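Local coordinates for Alr3790 protein (Anabaena sp., PDB 3HIX) that is of unknown function; its rhodanese-like domain resembles sulfurtransferases but lacks the cysteine that carries their persulfide, so it is probably not an active one, at residues I16-D21 against Y56-G61. Sequence-based numbering, arbitrary orientation.
Sequences ILDVRD and YVYGAG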
ATOM      1  N   ILE A  16      -2.060   6.210  -2.417  1.00 16.53           N
ATOM      2  CA  ILE A  16      -1.131   5.089  -2.425  1.00 16.13           C
ATOM      3  C   ILE A  16      -1.312   4.268  -1.151  1.00 13.43           C
ATOM      4  O   ILE A  16      -1.341   4.814  -0.052  1.00 20.39           O
ATOM      5  CB  ILE A  16       0.329   5.596  -2.544  1.00 12.74           C
ATOM      6  CG1 ILE A  16       0.477   6.406  -3.839  1.00 18.38           C
ATOM      7  CG2 ILE A  16       1.297   4.419  -2.514  1.00 10.20           C
ATOM      8  CD1 ILE A  16       1.858   7.012  -4.046  1.00 26.30           C
ATOM      9  N   LEU A  17      -1.452   2.956  -1.310  1.00 10.78           N
ATOM     10  CA  LEU A  17      -1.650   2.059  -0.172  1.00 17.53           C
ATOM     11  C   LEU A  17      -0.488   1.094  -0.054  1.00 16.56           C
ATOM     12  O   LEU A  17      -0.064   0.504  -1.047  1.00 13.82           O
ATOM     13  CB  LEU A  17      -2.951   1.261  -0.330  1.00 17.73           C
ATOM     14  CG  LEU A  17      -4.253   2.044  -0.544  1.00 21.58           C
ATOM     15  CD1 LEU A  17      -5.427   1.077  -0.459  1.00 21.71           C
ATOM     16  CD2 LEU A  17      -4.405   3.145   0.502  1.00 17.30           C
ATOM     17  N   ASP A  18       0.030   0.952   1.163  1.00 16.88           N
ATOM     18  CA  ASP A  18       1.142   0.051   1.454  1.00 15.96           C
ATOM     19  C   ASP A  18       0.462  -1.123   2.159  1.00 11.98           C
ATOM     20  O   ASP A  18      -0.049  -0.961   3.260  1.00 17.98           O
ATOM     21  CB  ASP A  18       2.148   0.733   2.403  1.00 15.82           C
ATOM     22  CG  ASP A  18       3.410  -0.088   2.618  1.00 18.11           C
ATOM     23  OD1 ASP A  18       3.339  -1.334   2.551  1.00 16.99           O
ATOM     24  OD2 ASP A  18       4.478   0.512   2.878  1.00 19.79           O
ATOM     25  N   VAL A  19       0.440  -2.289   1.519  1.00 13.81           N
ATOM     26  CA  VAL A  19      -0.218  -3.469   2.084  1.00 14.26           C
ATOM     27  C   VAL A  19       0.716  -4.414   2.833  1.00 22.16           C
ATOM     28  O   VAL A  19       0.316  -5.507   3.239  1.00 21.03           O
ATOM     29  CB  VAL A  19      -0.969  -4.271   0.988  1.00 19.36           C
ATOM     30  CG1 VAL A  19      -2.075  -3.424   0.412  1.00 20.88           C
ATOM     31  CG2 VAL A  19      -0.003  -4.722  -0.113  1.00 21.89           C
ATOM     32  N   ARG A  20       1.960  -3.995   3.022  1.00 18.70           N
ATOM     33  CA  ARG A  20       2.912  -4.815   3.762  1.00 17.18           C
ATOM     34  C   ARG A  20       2.602  -4.746   5.253  1.00 24.78           C
ATOM     35  O   ARG A  20       1.764  -3.959   5.694  1.00 19.76           O
ATOM     36  CB  ARG A  20       4.342  -4.320   3.524  1.00 14.71           C
ATOM     37  CG  ARG A  20       4.767  -4.356   2.059  1.00 17.16           C
ATOM     38  CD  ARG A  20       6.106  -3.665   1.863  1.00 16.76           C
ATOM     39  NE  ARG A  20       6.068  -2.287   2.345  1.00 14.01           N
ATOM     40  CZ  ARG A  20       7.148  -1.550   2.595  1.00 18.57           C
ATOM     41  NH1 ARG A  20       8.357  -2.055   2.397  1.00 19.94           N
ATOM     42  NH2 ARG A  20       7.023  -0.327   3.093  1.00 15.45           N
ATOM     43  N   ASP A  21       3.292  -5.577   6.024  1.00 25.33           N
ATOM     44  CA  ASP A  21       3.134  -5.617   7.472  1.00 26.79           C
ATOM     45  C   ASP A  21       3.417  -4.211   8.004  1.00 21.22           C
ATOM     46  O   ASP A  21       4.340  -3.547   7.535  1.00 23.71           O
ATOM     47  CB  ASP A  21       4.141  -6.606   8.056  1.00 28.23           C
ATOM     48  CG  ASP A  21       3.657  -7.246   9.333  1.00 39.03           C
ATOM     49  OD1 ASP A  21       2.629  -7.950   9.293  1.00 41.73           O
ATOM     50  OD2 ASP A  21       4.314  -7.048  10.375  1.00 44.28           O
ATOM     51  N   TYR A  56      -3.492   3.221  -5.828  1.00 16.61           N
ATOM     52  CA  TYR A  56      -2.276   2.574  -6.268  1.00 17.17           C
ATOM     53  C   TYR A  56      -1.738   1.805  -5.075  1.00 22.68           C
ATOM     54  O   TYR A  56      -1.561   2.355  -3.987  1.00 25.53           O
ATOM     55  CB  TYR A  56      -1.309   3.630  -6.793  1.00 14.66           C
ATOM     56  CG  TYR A  56      -1.823   4.219  -8.088  1.00 24.74           C
ATOM     57  CD1 TYR A  56      -1.315   3.801  -9.318  1.00 35.52           C
ATOM     58  CD2 TYR A  56      -2.899   5.109  -8.089  1.00 31.18           C
ATOM     59  CE1 TYR A  56      -1.874   4.249 -10.520  1.00 44.77           C
ATOM     60  CE2 TYR A  56      -3.467   5.559  -9.280  1.00 38.48           C
ATOM     61  CZ  TYR A  56      -2.953   5.123 -10.490  1.00 48.35           C
ATOM     62  OH  TYR A  56      -3.536   5.535 -11.669  1.00 54.17           O
ATOM     63  N   VAL A  57      -1.522   0.514  -5.278  1.00 18.14           N
ATOM     64  CA  VAL A  57      -1.058  -0.336  -4.201  1.00 12.53           C
ATOM     65  C   VAL A  57       0.280  -0.996  -4.454  1.00 16.85           C
ATOM     66  O   VAL A  57       0.657  -1.270  -5.597  1.00 14.83           O
ATOM     67  CB  VAL A  57      -2.077  -1.462  -3.916  1.00 24.67           C
ATOM     68  CG1 VAL A  57      -3.472  -0.888  -3.778  1.00 22.78           C
ATOM     69  CG2 VAL A  57      -2.042  -2.473  -5.027  1.00 35.64           C
ATOM     70  N   TYR A  58       0.994  -1.243  -3.363  1.00 12.99           N
ATOM     71  CA  TYR A  58       2.266  -1.930  -3.424  1.00 12.93           C
ATOM     72  C   TYR A  58       2.388  -2.744  -2.151  1.00 17.12           C
ATOM     73  O   TYR A  58       1.921  -2.339  -1.084  1.00 15.21           O
ATOM     74  CB  TYR A  58       3.449  -0.942  -3.578  1.00 14.33           C
ATOM     75  CG  TYR A  58       3.804  -0.110  -2.362  1.00 16.42           C
ATOM     76  CD1 TYR A  58       4.825  -0.505  -1.496  1.00 12.91           C
ATOM     77  CD2 TYR A  58       3.163   1.101  -2.110  1.00 17.23           C
ATOM     78  CE1 TYR A  58       5.204   0.293  -0.412  1.00 11.56           C
ATOM     79  CE2 TYR A  58       3.530   1.905  -1.029  1.00 14.65           C
ATOM     80  CZ  TYR A  58       4.549   1.495  -0.186  1.00 14.48           C
ATOM     81  OH  TYR A  58       4.895   2.279   0.885  1.00 19.30           O
ATOM     82  N   GLY A  59       2.962  -3.929  -2.287  1.00 19.46           N
ATOM     83  CA  GLY A  59       3.165  -4.794  -1.147  1.00 24.10           C
ATOM     84  C   GLY A  59       4.589  -5.295  -1.258  1.00 23.20           C
ATOM     85  O   GLY A  59       5.393  -4.698  -1.965  1.00 17.29           O
ATOM     86  N   ALA A  60       4.899  -6.389  -0.573  1.00 19.50           N
ATOM     87  CA  ALA A  60       6.237  -6.961  -0.607  1.00 25.08           C
ATOM     88  C   ALA A  60       6.318  -8.067  -1.649  1.00 32.04           C
ATOM     89  O   ALA A  60       6.228  -9.249  -1.318  1.00 42.82           O
ATOM     90  CB  ALA A  60       6.586  -7.506   0.762  1.00 24.19           C
ATOM     91  N   GLY A  61       6.482  -7.676  -2.907  1.00 28.77           N
ATOM     92  CA  GLY A  61       6.566  -8.636  -3.990  1.00 24.18           C
ATOM     93  C   GLY A  61       5.348  -8.580  -4.894  1.00 26.15           C
ATOM     94  O   GLY A  61       4.295  -8.080  -4.497  1.00 22.50           O
TER
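With CG set between its backbone N and carbonyl carbon (chi1 72°), Y58 directs that atom toward the neighbouring strand, and its ring lies beside D18, whose CG stands anti to the backbone N (chi1 -173°). The ring takes the CA of D18 over one face in a CH-pi contact, offset toward the rim, while CG2 of I16 meets its edge in the ring plane, 3.7 Å from Y58 CE2. Y58 OH reaches D18 OD2 at 2.7 Å, but that bond is weak; the hydroxyl's stronger partner is I30 N. R20 grips the D18 carboxylate side-on in a salt bridge, NE on D18 OD1 at 2.9 Å and NH2 on D18 OD2, each oxygen using its syn lone pair and lying close to the guanidinium plane. OD1 also accepts the backbone N of R20, closing an Asx turn where strand 15-18 ends. An alanine in place of D18 would probably leave the R20 guanidinium without its buried counter-charge and this turn without its side-chain bond. Strands 15-18 and 55-58 are neighbours in the middle of the parallel sheet of the rhodanese-like domain, joined by L17 N to Y56 O (2.7 Å), Y58 N to L17 O and, just past strand 15-18, V19 N to Y58 O. On the other face of the sheet from Y58, L17 CB packs on V57 CG1 at 4.1 Å, and V57 continues onto V69 and L72 of helix 62-74. Beyond the paired strands the two segments stay close: V19 CG2 presses against G59 CA at 3.3 Å, where a CB would collide with that methyl. R20 CG lies 3.3 Å from A60 N, and the arginine's flank borders the loop that leads into helix 62-74, where T65 OG1 is hydrogen-bonded to G59 N.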